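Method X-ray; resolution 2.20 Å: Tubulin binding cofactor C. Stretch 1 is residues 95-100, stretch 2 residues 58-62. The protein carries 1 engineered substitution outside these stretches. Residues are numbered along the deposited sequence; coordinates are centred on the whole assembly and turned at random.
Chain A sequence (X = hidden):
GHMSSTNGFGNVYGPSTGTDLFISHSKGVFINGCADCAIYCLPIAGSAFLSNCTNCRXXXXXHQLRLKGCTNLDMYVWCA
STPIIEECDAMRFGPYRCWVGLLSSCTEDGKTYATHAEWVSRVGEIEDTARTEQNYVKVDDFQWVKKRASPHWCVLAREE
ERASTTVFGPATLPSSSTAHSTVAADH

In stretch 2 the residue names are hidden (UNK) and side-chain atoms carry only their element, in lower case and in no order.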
# COMPACT_ATOMS: atom_id res chain seq x y z
N PRO A 95 -8.04 -4.57 -2.14
CA PRO A 95 -8.00 -3.42 -3.03
C PRO A 95 -7.93 -2.06 -2.32
O PRO A 95 -8.52 -1.85 -1.24
CB PRO A 95 -9.33 -3.54 -3.77
CG PRO A 95 -10.27 -4.03 -2.70
CD PRO A 95 -9.43 -5.02 -1.91
N TYR A 96 -7.25 -1.13 -2.98
CA TYR A 96 -7.02 0.25 -2.50
C TYR A 96 -8.34 1.02 -2.30
O TYR A 96 -8.43 1.94 -1.47
CB TYR A 96 -6.14 0.95 -3.53
CG TYR A 96 -5.59 2.32 -3.22
CD1 TYR A 96 -4.77 2.54 -2.11
CD2 TYR A 96 -5.86 3.39 -4.06
CE1 TYR A 96 -4.23 3.78 -1.85
CE2 TYR A 96 -5.32 4.64 -3.81
CZ TYR A 96 -4.51 4.83 -2.71
OH TYR A 96 -3.97 6.06 -2.46
N ARG A 97 -9.34 0.65 -3.08
CA ARG A 97 -10.65 1.27 -2.97
C ARG A 97 -11.28 1.14 -1.55
O ARG A 97 -12.17 1.90 -1.22
CB ARG A 97 -11.60 0.72 -4.05
CG ARG A 97 -11.93 -0.75 -3.91
CD ARG A 97 -12.84 -1.25 -5.02
NE ARG A 97 -13.02 -2.70 -4.91
CZ ARG A 97 -12.43 -3.62 -5.67
NH1 ARG A 97 -11.60 -3.29 -6.66
NH2 ARG A 97 -12.68 -4.92 -5.44
N CYS A 98 -10.78 0.20 -0.72
CA CYS A 98 -11.20 0.14 0.69
C CYS A 98 -10.84 1.40 1.47
O CYS A 98 -11.40 1.63 2.53
CB CYS A 98 -10.60 -1.09 1.40
SG CYS A 98 -11.21 -2.63 0.68
N TRP A 99 -9.87 2.19 1.00
CA TRP A 99 -9.64 3.48 1.63
C TRP A 99 -10.65 4.50 1.10
O TRP A 99 -10.33 5.31 0.23
CB TRP A 99 -8.20 3.97 1.47
CG TRP A 99 -7.94 5.27 2.20
CD1 TRP A 99 -8.65 5.78 3.26
CD2 TRP A 99 -6.88 6.18 1.96
NE1 TRP A 99 -8.10 6.95 3.68
CE2 TRP A 99 -7.01 7.22 2.91
CE3 TRP A 99 -5.84 6.24 1.04
CZ2 TRP A 99 -6.13 8.30 2.94
CZ3 TRP A 99 -4.95 7.30 1.09
CH2 TRP A 99 -5.10 8.31 2.02
N VAL A 100 -11.88 4.41 1.61
CA VAL A 100 -12.97 5.28 1.24
C VAL A 100 -12.61 6.73 1.54
O VAL A 100 -12.96 7.63 0.78
CB VAL A 100 -14.29 4.91 1.96
CG1 VAL A 100 -15.42 5.86 1.56
CG2 VAL A 100 -14.72 3.47 1.63
N UNK A 58 -2.09 -1.28 5.61
CA UNK A 58 -1.45 -0.36 4.67
C UNK A 58 -2.30 -0.15 3.42
O UNK A 58 -2.79 -1.12 2.85
c UNK A 58 0.70 0.05 3.39
c UNK A 58 0.71 -1.27 5.51
c UNK A 58 -0.09 -0.92 4.26
N UNK A 59 -2.55 1.11 3.06
CA UNK A 59 -3.34 1.47 1.88
C UNK A 59 -2.39 2.20 0.96
O UNK A 59 -1.93 3.27 1.29
c UNK A 59 -7.51 0.49 3.79
c UNK A 59 -6.02 1.11 5.54
c UNK A 59 -5.48 1.72 3.27
c UNK A 59 -5.18 1.71 4.61
o UNK A 59 -8.04 -0.06 6.07
c UNK A 59 -7.19 0.50 5.13
c UNK A 59 -4.53 2.35 2.25
c UNK A 59 -6.66 1.10 2.87
N UNK A 60 -2.06 1.61 -0.18
CA UNK A 60 -1.05 2.19 -1.07
C UNK A 60 -1.36 1.92 -2.55
O UNK A 60 -1.76 0.80 -2.93
c UNK A 60 0.38 1.64 -0.73
c UNK A 60 1.47 2.28 -1.57
c UNK A 60 0.42 0.13 -0.81
N UNK A 61 -1.18 2.96 -3.36
CA UNK A 61 -1.12 2.82 -4.79
C UNK A 61 0.31 3.12 -5.24
O UNK A 61 0.92 4.09 -4.75
c UNK A 61 -2.10 3.77 -5.47
N UNK A 62 0.82 2.35 -6.21
CA UNK A 62 2.19 2.48 -6.67
C UNK A 62 2.44 1.75 -7.98
O UNK A 62 1.58 1.00 -8.45
s UNK A 62 2.84 0.28 -5.05
c UNK A 62 3.15 1.98 -5.59

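Position 58 has three side-chain atoms, all carbon. One carbon is bonded to CA and carries the other two, so the side chain forks at its first atom. It stays out of reach of stretch 1. Three carbons branched at CB make this Val-58, with chi1 in the t well.

Position 59 has eight side-chain atoms. One carbon leads to a ring of six carbons, and the ring bears a single oxygen. The CA-to-CB bond points toward stretch 1. The ring touches Cys-98 and Trp-99. A six-carbon ring ending in a hydroxyl is tyrosine, so this is Tyr-59. CD2 of Tyr-59 is 3.5 Å from CB of Trp-99, and CE2 of Tyr-59 is 4.2 Å from CB of Cys-98. Chi1 is in the m well. The OH is hydrogen-bonded elsewhere in the structure.

Position 60 again has three carbons, forked at the first. Its CA-to-CB bond points away from stretch 1, and the side chain makes no close contact with it. The contact is made by the backbone: N of residue 60 is 3.5 Å from CD1 of Tyr-96, at the edge of that ring. The fork identifies Val-60, here with chi1 in the p well.

Position 61 has one side-chain carbon and nothing beyond it. That carbon, CB, is 3.7 Å from CE2 of Tyr-96. It sits over the ring face, 3.9 Å from the centroid of the Tyr-96 ring and 18° off its normal, in a CH-pi contact. A lone CB means Ala-61.

Position 62 has two side-chain atoms, a carbon and then a sulfur. They are out of reach of stretch 1. A single sulfur directly after CB identifies Cys-62.

The contact is a packing of aromatic and apolar groups, with no hydrogen bond across it. Stretch 1 makes a short 3-10 segment, supported by Cys-98 N to Pro-95 O at 3.1 Å. The Tyr-96 side chain reaches across to the strand: its ring edge meets backbone atoms of Tyr-59 and Val-60, and one face covers Ala-61 N, which is 3.5 Å from CE1 of Tyr-96. The single-carbon side chain of Ala-61 lies close over the ring. The Tyr-59 ring packs against Cys-98 and Trp-99. Its ring and the five-membered ring of Trp-99 meet obliquely, centroids 5.5 Å apart and planes at 49°. Together the stretches bury 275 Å².

Stretch 2 58-62: VYVAC
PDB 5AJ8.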